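Local coordinates for WbbZ protein (Klebsiella pneumoniae subsp. pneumoniae NTUH-K2044, PDB 6X1L), which is of uncharacterised function but belongs to the polysaccharide pyruvyl transferase family and so probably adds pyruvyl groups to a surface polysaccharide, at residues N76-E79 and G80-S83; D87-Q90 and N91-K95; Y138-N141 and K142-I146; V230-L233 and A234-G238. All coordinates share one frame; numbering follows the deposited sequence.

How the interactions relate
Interactions 1 to 3 belong to the part of the chain built on the six-stranded parallel sheet, and interaction 4 to the part built on the four-stranded one. Interactions 1 and 2 touch: L77 CD1 packs 4.1 Å from I89 CD1, joining the loop at 76-83 to helix 84-92. Interaction 3, at the edge strand 144-146, touches neither; its nearest atoms are about 10 Å from interaction 1 and about 8 Å from interaction 2. Interaction 4 lies across the chain's centre from interaction 2, about 34 Å away between centres. Interaction 1 also reaches toward the four-stranded part, because I78 and L81 rest on K250 of helix 250-259.

Interaction 1 of 4, residues N76-E79 and G80-S83; sequences NLIE and GLYS
The carbonyl oxygen of I78 is gripped by two successive backbone N-H groups: L81 N at 3.0 Å and Y82 N at 3.1 Å. They approach differently, Y82 N in the plane of the carbonyl and L81 N tilted 33° from it. Beside this shared acceptor the side chains of I78 and L81 lie side by side and point the same way, with I78 CG2 3.6 Å from L81 CB. N76 closes the other end of the loop against Y82. N76 O sits 3.3 Å from Y82 CB, at the edge of the tyrosine ring and near its plane. N76 ND2 is 3.7 Å from Y82 CB, the amide and ring planes being 30° apart. With CG anti to the backbone N (chi1 -167°), the N76 amide can also bond through OD1 to G85 N in the first turn of helix 84-92. N76 O accepts I78 N at 2.8 Å, an inverse gamma turn centred on L77. E79 extends outward and bonds through OE2 to Y109 N. The backbone angles of E79 and G80, with a positive phi at G80, are those of a type II beta turn spanning I78 to L81, in the loop that leads from strand 67-71 of the parallel sheet to helix 84-92.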
loop_
_atom_site.group_PDB
_atom_site.type_symbol
_atom_site.label_atom_id
_atom_site.label_comp_id
_atom_site.label_asym_id
_atom_site.label_seq_id
_atom_site.Cartn_x
_atom_site.Cartn_y
_atom_site.Cartn_z
ATOM N N ASN A 76 3.018 -18.647 -9.158
ATOM C CA ASN A 76 1.837 -18.624 -10.012
ATOM C C ASN A 76 1.728 -19.871 -10.883
ATOM O O ASN A 76 0.618 -20.256 -11.273
ATOM C CB ASN A 76 1.844 -17.367 -10.884
ATOM C CG ASN A 76 0.509 -17.115 -11.550
ATOM O OD1 ASN A 76 0.257 -17.592 -12.656
ATOM N ND2 ASN A 76 -0.355 -16.357 -10.879
ATOM N N LEU A 77 2.852 -20.521 -11.190
ATOM C CA LEU A 77 2.864 -21.683 -12.082
ATOM C C LEU A 77 2.438 -22.936 -11.316
ATOM O O LEU A 77 3.226 -23.842 -11.036
ATOM C CB LEU A 77 4.240 -21.859 -12.707
ATOM C CG LEU A 77 4.709 -20.707 -13.592
ATOM C CD1 LEU A 77 6.093 -20.982 -14.151
ATOM C CD2 LEU A 77 3.708 -20.475 -14.706
ATOM N N ILE A 78 1.150 -22.984 -10.986
ATOM C CA ILE A 78 0.571 -24.096 -10.242
ATOM C C ILE A 78 -0.648 -24.595 -11.004
ATOM O O ILE A 78 -1.712 -23.963 -10.964
ATOM C CB ILE A 78 0.197 -23.705 -8.808
ATOM C CG1 ILE A 78 1.462 -23.353 -8.023
ATOM C CG2 ILE A 78 -0.566 -24.840 -8.135
ATOM C CD1 ILE A 78 1.205 -22.961 -6.595
ATOM N N GLU A 79 -0.499 -25.733 -11.681
ATOM C CA GLU A 79 -1.586 -26.288 -12.478
ATOM C C GLU A 79 -2.755 -26.677 -11.583
ATOM O O GLU A 79 -2.575 -27.249 -10.504
ATOM C CB GLU A 79 -1.088 -27.497 -13.274
ATOM C CG GLU A 79 -2.120 -28.098 -14.205
ATOM C CD GLU A 79 -1.529 -29.134 -15.140
ATOM O OE1 GLU A 79 -2.207 -29.496 -16.124
ATOM O OE2 GLU A 79 -0.387 -29.579 -14.896
ATOM N N GLY A 80 -3.964 -26.353 -12.035
ATOM C CA GLY A 80 -5.146 -26.511 -11.220
ATOM C C GLY A 80 -5.435 -25.353 -10.291
ATOM O O GLY A 80 -6.469 -25.370 -9.613
ATOM N N LEU A 81 -4.556 -24.350 -10.234
ATOM C CA LEU A 81 -4.766 -23.174 -9.394
ATOM C C LEU A 81 -4.746 -21.898 -10.233
ATOM O O LEU A 81 -5.778 -21.234 -10.342
ATOM C CB LEU A 81 -3.719 -23.107 -8.283
ATOM C CG LEU A 81 -4.123 -23.636 -6.906
ATOM C CD1 LEU A 81 -3.175 -23.103 -5.842
ATOM C CD2 LEU A 81 -5.563 -23.266 -6.585
ATOM N N TYR A 82 -3.608 -21.534 -10.813
ATOM C CA TYR A 82 -3.484 -20.319 -11.605
ATOM C C TYR A 82 -2.964 -20.663 -12.992
ATOM O O TYR A 82 -2.123 -21.556 -13.148
ATOM C CB TYR A 82 -2.540 -19.309 -10.943
ATOM C CG TYR A 82 -2.673 -19.219 -9.439
ATOM C CD1 TYR A 82 -3.640 -18.414 -8.854
ATOM C CD2 TYR A 82 -1.820 -19.931 -8.606
ATOM C CE1 TYR A 82 -3.758 -18.328 -7.477
ATOM C CE2 TYR A 82 -1.930 -19.851 -7.232
ATOM C CZ TYR A 82 -2.899 -19.050 -6.672
ATOM O OH TYR A 82 -3.006 -18.972 -5.303
ATOM N N SER A 83 -3.453 -19.937 -13.995
ATOM C CA SER A 83 -3.032 -20.130 -15.374
ATOM C C SER A 83 -2.460 -18.873 -16.012
ATOM O O SER A 83 -2.063 -18.920 -17.182
ATOM C CB SER A 83 -4.208 -20.643 -16.217
ATOM O OG SER A 83 -5.281 -19.718 -16.214
#

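Interaction 2 of 4, residues D87-Q90 and N91-K95; sequences DFIQ and NNIGK
F88 swings its ring to the side of its carbonyl carbon (chi1 -179°), while N92 sets its amide beside its own backbone N (chi1 -60°), and the two meet one helical turn apart. N92 ND2 stands 3.1 Å above the ring plane, over its centre, and comes 3.2 Å from F88 CE1. The amide stands at 66° to the ring, and its nitrogen makes the contact. On the far end of the amide, OD1 takes K95 NZ at 3.1 Å, with the ammonium above the carbonyl plane. This bond probably helps to orient the amide. D87-N92 end helix 84-92 of the beta-alpha-beta unit strand 67-71, this helix and strand 98-104; I93-K95 keep helical backbone angles without its regular bonds. N91 N still makes the regular bond to D87 O (3.0 Å), but the ladder then slackens. I89 O accepts N92 N at 3.2 Å from well above its plane, and I93 N only weakly. I89 and I93 both pack on F120 of strand 120-124, although their own methyls, I89 CG2 and I93 CD1, are 4.5 Å apart. Y56 meets F88 edge-to-face, and its OH makes a weak hydrogen bond with K95 NZ.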
loop_
_atom_site.group_PDB
_atom_site.type_symbol
_atom_site.label_atom_id
_atom_site.label_comp_id
_atom_site.label_asym_id
_atom_site.label_seq_id
_atom_site.Cartn_x
_atom_site.Cartn_y
_atom_site.Cartn_z
ATOM N N ASP A 87 0.030 -19.006 -19.229
ATOM C CA ASP A 87 -0.383 -18.466 -20.521
ATOM C C ASP A 87 0.597 -17.412 -21.020
ATOM O O ASP A 87 0.861 -17.327 -22.224
ATOM C CB ASP A 87 -1.794 -17.885 -20.423
ATOM C CG ASP A 87 -2.855 -18.955 -20.238
ATOM O OD1 ASP A 87 -2.513 -20.154 -20.304
ATOM O OD2 ASP A 87 -4.033 -18.593 -20.024
ATOM N N PHE A 88 1.141 -16.595 -20.114
ATOM C CA PHE A 88 2.100 -15.576 -20.527
ATOM C C PHE A 88 3.349 -16.205 -21.131
ATOM O O PHE A 88 3.845 -15.751 -22.169
ATOM C CB PHE A 88 2.481 -14.687 -19.344
ATOM C CG PHE A 88 3.447 -13.595 -19.702
ATOM C CD1 PHE A 88 2.990 -12.392 -20.216
ATOM C CD2 PHE A 88 4.812 -13.770 -19.536
ATOM C CE1 PHE A 88 3.875 -11.385 -20.555
ATOM C CE2 PHE A 88 5.703 -12.767 -19.875
ATOM C CZ PHE A 88 5.234 -11.573 -20.385
ATOM N N ILE A 89 3.874 -17.248 -20.491
ATOM C CA ILE A 89 5.104 -17.863 -20.972
ATOM C C ILE A 89 4.861 -18.587 -22.290
ATOM O O ILE A 89 5.656 -18.473 -23.229
ATOM C CB ILE A 89 5.679 -18.802 -19.899
ATOM C CG1 ILE A 89 6.088 -17.995 -18.665
ATOM C CG2 ILE A 89 6.859 -19.581 -20.448
ATOM C CD1 ILE A 89 6.692 -18.830 -17.560
ATOM N N GLN A 90 3.751 -19.321 -22.391
ATOM C CA GLN A 90 3.501 -20.110 -23.591
ATOM C C GLN A 90 3.252 -19.221 -24.804
ATOM O O GLN A 90 3.651 -19.564 -25.923
ATOM C CB GLN A 90 2.320 -21.051 -23.365
ATOM C CG GLN A 90 2.151 -22.083 -24.463
ATOM C CD GLN A 90 1.078 -23.103 -24.146
ATOM O OE1 GLN A 90 1.205 -24.278 -24.491
ATOM N NE2 GLN A 90 0.012 -22.658 -23.490
ATOM N N ASN A 91 2.599 -18.076 -24.605
ATOM C CA ASN A 91 2.315 -17.170 -25.709
ATOM C C ASN A 91 3.514 -16.318 -26.106
ATOM O O ASN A 91 3.493 -15.719 -27.186
ATOM C CB ASN A 91 1.137 -16.257 -25.352
ATOM C CG ASN A 91 -0.159 -17.024 -25.157
ATOM O OD1 ASN A 91 -0.355 -18.093 -25.735
ATOM N ND2 ASN A 91 -1.051 -16.478 -24.338
ATOM N N ASN A 92 4.550 -16.250 -25.273
ATOM C CA ASN A 92 5.692 -15.385 -25.530
ATOM C C ASN A 92 7.015 -16.132 -25.625
ATOM O O ASN A 92 8.043 -15.500 -25.898
ATOM C CB ASN A 92 5.791 -14.309 -24.438
ATOM C CG ASN A 92 4.554 -13.430 -24.370
ATOM O OD1 ASN A 92 4.096 -12.900 -25.382
ATOM N ND2 ASN A 92 4.001 -13.278 -23.172
ATOM N N ILE A 93 7.017 -17.453 -25.421
ATOM C CA ILE A 93 8.259 -18.226 -25.415
ATOM C C ILE A 93 8.969 -18.149 -26.764
ATOM O O ILE A 93 10.203 -18.203 -26.828
ATOM C CB ILE A 93 7.961 -19.688 -25.013
ATOM C CG1 ILE A 93 9.243 -20.525 -24.967
ATOM C CG2 ILE A 93 6.939 -20.311 -25.952
ATOM C CD1 ILE A 93 9.855 -20.629 -23.591
ATOM N N GLY A 94 8.212 -18.009 -27.856
ATOM C CA GLY A 94 8.815 -17.975 -29.178
ATOM C C GLY A 94 9.535 -16.683 -29.503
ATOM O O GLY A 94 10.347 -16.657 -30.434
ATOM N N LYS A 95 9.262 -15.612 -28.753
ATOM C CA LYS A 95 9.857 -14.312 -29.042
ATOM C C LYS A 95 11.310 -14.201 -28.600
ATOM O O LYS A 95 12.032 -13.340 -29.114
ATOM C CB LYS A 95 9.062 -13.194 -28.360
ATOM C CG LYS A 95 7.603 -13.075 -28.765
ATOM C CD LYS A 95 6.936 -11.950 -27.979
ATOM C CE LYS A 95 5.452 -11.839 -28.285
ATOM N NZ LYS A 95 4.818 -10.736 -27.507
#

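Interaction 3 of 4, residues Y138-N141 and K142-I146; sequences YEPN and KNVFI
A type II beta turn from E139 to K142, with P140 and N141 at its corners, reverses the chain just ahead of edge strand 144-146. E139 O accepts two backbone donors across it, K142 N at 3.0 Å and N143 N at 3.2 Å, the latter in the carbonyl plane. The N143 side chain returns the bond: OD1 receives E139 N at 2.7 Å on a lone pair. N143 CG lies between its backbone N and carbonyl carbon (chi1 55°), bringing OD1 back to E139 N. The N143 and Y138 side chains cross at about a right angle, amide and ring planes 37° apart, with N143 ND2 3.6 Å from Y138 CD2. A single bridge pairs P140 with V144, fixed by N141 N to V144 O at 3.0 Å, while V144 CG1 packs 3.7 Å from Y138 CB. Beyond the bridge the F145 ring covers N141, its CE1 3.3 Å from N141 CA. The turn is tied to the surrounding fold at several points: Y138 OH bonds to F113 O and its side chain touches I133 of helix 127-135, N141 OD1 takes K10 NZ of helix 6-21, and F145 stacks on F123 as its backbone pairs with strand 120-124.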
loop_
_atom_site.group_PDB
_atom_site.type_symbol
_atom_site.label_atom_id
_atom_site.label_comp_id
_atom_site.label_asym_id
_atom_site.label_seq_id
_atom_site.Cartn_x
_atom_site.Cartn_y
_atom_site.Cartn_z
ATOM N N TYR A 138 15.609 -32.203 -16.720
ATOM C CA TYR A 138 16.410 -30.991 -16.663
ATOM C C TYR A 138 17.739 -31.278 -15.976
ATOM O O TYR A 138 17.828 -32.112 -15.071
ATOM C CB TYR A 138 15.658 -29.878 -15.923
ATOM C CG TYR A 138 14.660 -29.162 -16.790
ATOM C CD1 TYR A 138 13.479 -29.782 -17.178
ATOM C CD2 TYR A 138 14.895 -27.864 -17.221
ATOM C CE1 TYR A 138 12.559 -29.130 -17.974
ATOM C CE2 TYR A 138 13.977 -27.197 -18.014
ATOM C CZ TYR A 138 12.812 -27.835 -18.387
ATOM O OH TYR A 138 11.901 -27.177 -19.181
ATOM N N GLU A 139 18.781 -30.567 -16.404
ATOM C CA GLU A 139 20.132 -30.877 -15.956
ATOM C C GLU A 139 20.562 -29.901 -14.876
ATOM O O GLU A 139 20.736 -28.709 -15.171
ATOM C CB GLU A 139 21.109 -30.832 -17.125
ATOM C CG GLU A 139 22.555 -31.016 -16.721
ATOM C CD GLU A 139 23.404 -31.544 -17.856
ATOM O OE1 GLU A 139 22.836 -31.855 -18.925
ATOM O OE2 GLU A 139 24.636 -31.651 -17.679
ATOM N N PRO A 140 20.757 -30.353 -13.635
ATOM C CA PRO A 140 21.155 -29.430 -12.565
ATOM C C PRO A 140 22.433 -28.686 -12.914
ATOM O O PRO A 140 23.363 -29.250 -13.493
ATOM C CB PRO A 140 21.350 -30.351 -11.355
ATOM C CG PRO A 140 20.495 -31.536 -11.648
ATOM C CD PRO A 140 20.571 -31.726 -13.137
ATOM N N ASN A 141 22.456 -27.402 -12.565
ATOM C CA ASN A 141 23.555 -26.469 -12.800
ATOM C C ASN A 141 23.750 -26.130 -14.274
ATOM O O ASN A 141 24.771 -25.523 -14.631
ATOM C CB ASN A 141 24.870 -26.970 -12.193
ATOM C CG ASN A 141 24.902 -26.810 -10.684
ATOM O OD1 ASN A 141 24.233 -25.936 -10.128
ATOM N ND2 ASN A 141 25.677 -27.651 -10.015
ATOM N N LYS A 142 22.789 -26.469 -15.136
ATOM C CA LYS A 142 22.823 -26.045 -16.531
ATOM C C LYS A 142 21.534 -25.327 -16.917
ATOM O O LYS A 142 21.571 -24.186 -17.389
ATOM C CB LYS A 142 23.067 -27.241 -17.457
ATOM C CG LYS A 142 23.020 -26.870 -18.931
ATOM C CD LYS A 142 23.615 -27.954 -19.807
ATOM C CE LYS A 142 23.695 -27.497 -21.256
ATOM N NZ LYS A 142 24.506 -28.434 -22.083
ATOM N N ASN A 143 20.385 -25.979 -16.727
ATOM C CA ASN A 143 19.104 -25.343 -17.006
ATOM C C ASN A 143 18.107 -25.500 -15.862
ATOM O O ASN A 143 16.937 -25.141 -16.025
ATOM C CB ASN A 143 18.496 -25.874 -18.311
ATOM C CG ASN A 143 18.354 -27.379 -18.319
ATOM O OD1 ASN A 143 18.762 -28.057 -17.377
ATOM N ND2 ASN A 143 17.765 -27.912 -19.384
ATOM N N VAL A 144 18.529 -26.029 -14.715
ATOM C CA VAL A 144 17.713 -26.002 -13.505
ATOM C C VAL A 144 18.636 -25.761 -12.317
ATOM O O VAL A 144 19.715 -26.355 -12.228
ATOM C CB VAL A 144 16.878 -27.287 -13.319
ATOM C CG1 VAL A 144 17.765 -28.527 -13.206
ATOM C CG2 VAL A 144 15.963 -27.156 -12.106
ATOM N N PHE A 145 18.226 -24.852 -11.431
ATOM C CA PHE A 145 19.007 -24.455 -10.269
ATOM C C PHE A 145 18.069 -24.298 -9.081
ATOM O O PHE A 145 16.856 -24.131 -9.239
ATOM C CB PHE A 145 19.754 -23.127 -10.487
ATOM C CG PHE A 145 20.607 -23.090 -11.720
ATOM C CD1 PHE A 145 21.978 -23.271 -11.634
ATOM C CD2 PHE A 145 20.045 -22.849 -12.966
ATOM C CE1 PHE A 145 22.768 -23.225 -12.762
ATOM C CE2 PHE A 145 20.834 -22.810 -14.100
ATOM C CZ PHE A 145 22.194 -22.998 -13.998
ATOM N N ILE A 146 18.645 -24.322 -7.882
ATOM C CA ILE A 146 17.894 -24.126 -6.650
ATOM C C ILE A 146 18.557 -23.012 -5.851
ATOM O O ILE A 146 19.788 -22.968 -5.734
ATOM C CB ILE A 146 17.798 -25.425 -5.823
ATOM C CG1 ILE A 146 16.965 -25.199 -4.559
ATOM C CG2 ILE A 146 19.181 -25.961 -5.479
ATOM C CD1 ILE A 146 16.535 -26.477 -3.880
#

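Interaction 4 of 4, residues V230-L233 and A234-G238; sequences VAIL and ASLLG
S235 OG donates to A231 O at 2.8 Å and S235 N bonds to the same oxygen at 2.9 Å, the two donors coming from opposite faces of its carbonyl plane. The hydroxyl reaches back along the helix because OG is anti to the carbonyl carbon (chi1 -66°). OG is also hydrogen-bonded to T266 OG1 on strand 266-268, so this buried hydroxyl joins the helix to the sheet as well as to its own preceding turn. The small side chains on this flank lie close to the sheet: A231 touches T225 and F243, and A234 touches V223 and V241. Next to them the backbone ladder is regular, with A234 N to V230 O at 2.9 Å, and L236 N meets I232 O at 2.9 Å. L233 is buried too, resting on M213 and L217 of helix 203-218. L237 CG leans on L233 O at 3.2 Å, and L237 N bonds to that oxygen. Packing is looser at the end of the helix. I232 CG2 and L236 CD1 are 4.4 Å apart, L236 and L237 are partly exposed, and G238 past them is exposed. With positive phi (72°) and two bonds back into the last turn, one of them G238 N to S235 O (3.0 Å), G238 closes the helix in a Schellman motif, within a beta-alpha-beta unit between parallel strands 220-225 and 240-243.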
loop_
_atom_site.group_PDB
_atom_site.type_symbol
_atom_site.label_atom_id
_atom_site.label_comp_id
_atom_site.label_asym_id
_atom_site.label_seq_id
_atom_site.Cartn_x
_atom_site.Cartn_y
_atom_site.Cartn_z
ATOM N N VAL A 230 4.619 -12.644 4.111
ATOM C CA VAL A 230 4.513 -12.122 5.470
ATOM C C VAL A 230 5.489 -12.854 6.383
ATOM O O VAL A 230 6.239 -12.236 7.149
ATOM C CB VAL A 230 3.068 -12.238 5.985
ATOM C CG1 VAL A 230 3.003 -11.845 7.458
ATOM C CG2 VAL A 230 2.134 -11.371 5.151
ATOM N N ALA A 231 5.500 -14.185 6.306
ATOM C CA ALA A 231 6.429 -14.964 7.118
ATOM C C ALA A 231 7.874 -14.614 6.793
ATOM O O ALA A 231 8.707 -14.489 7.699
ATOM C CB ALA A 231 6.175 -16.458 6.917
ATOM N N ILE A 232 8.189 -14.443 5.507
ATOM C CA ILE A 232 9.551 -14.090 5.118
ATOM C C ILE A 232 9.922 -12.709 5.651
ATOM O O ILE A 232 10.984 -12.527 6.258
ATOM C CB ILE A 232 9.713 -14.178 3.589
ATOM C CG1 ILE A 232 9.776 -15.648 3.148
ATOM C CG2 ILE A 232 10.961 -13.436 3.140
ATOM C CD1 ILE A 232 9.790 -15.835 1.655
ATOM N N LEU A 233 9.051 -11.717 5.439
ATOM C CA LEU A 233 9.333 -10.364 5.913
ATOM C C LEU A 233 9.540 -10.342 7.421
ATOM O O LEU A 233 10.518 -9.773 7.918
ATOM C CB LEU A 233 8.199 -9.418 5.523
ATOM C CG LEU A 233 8.097 -8.937 4.077
ATOM C CD1 LEU A 233 6.908 -7.998 3.944
ATOM C CD2 LEU A 233 9.385 -8.251 3.641
ATOM N N ALA A 234 8.627 -10.967 8.167
ATOM C CA ALA A 234 8.770 -11.014 9.616
ATOM C C ALA A 234 10.039 -11.747 10.032
ATOM O O ALA A 234 10.661 -11.382 11.036
ATOM C CB ALA A 234 7.539 -11.665 10.240
ATOM N N SER A 235 10.440 -12.775 9.274
ATOM C CA SER A 235 11.688 -13.476 9.570
ATOM C C SER A 235 12.892 -12.572 9.351
ATOM O O SER A 235 13.832 -12.575 10.154
ATOM C CB SER A 235 11.810 -14.737 8.710
ATOM O OG SER A 235 10.816 -15.687 9.048
ATOM N N LEU A 236 12.893 -11.807 8.254
ATOM C CA LEU A 236 13.942 -10.813 8.042
ATOM C C LEU A 236 13.986 -9.794 9.174
ATOM O O LEU A 236 15.066 -9.318 9.544
ATOM C CB LEU A 236 13.731 -10.100 6.706
ATOM C CG LEU A 236 13.769 -10.959 5.442
ATOM C CD1 LEU A 236 13.591 -10.092 4.207
ATOM C CD2 LEU A 236 15.073 -11.735 5.372
ATOM N N LEU A 237 12.829 -9.452 9.735
ATOM C CA LEU A 237 12.754 -8.499 10.835
ATOM C C LEU A 237 13.168 -9.100 12.173
ATOM O O LEU A 237 13.185 -8.381 13.176
ATOM C CB LEU A 237 11.334 -7.937 10.940
ATOM C CG LEU A 237 10.837 -7.138 9.734
ATOM C CD1 LEU A 237 9.357 -6.819 9.872
ATOM C CD2 LEU A 237 11.648 -5.864 9.573
ATOM N N GLY A 238 13.502 -10.387 12.214
ATOM C CA GLY A 238 13.858 -11.016 13.470
ATOM C C GLY A 238 12.699 -11.238 14.412
ATOM O O GLY A 238 12.912 -11.391 15.616
#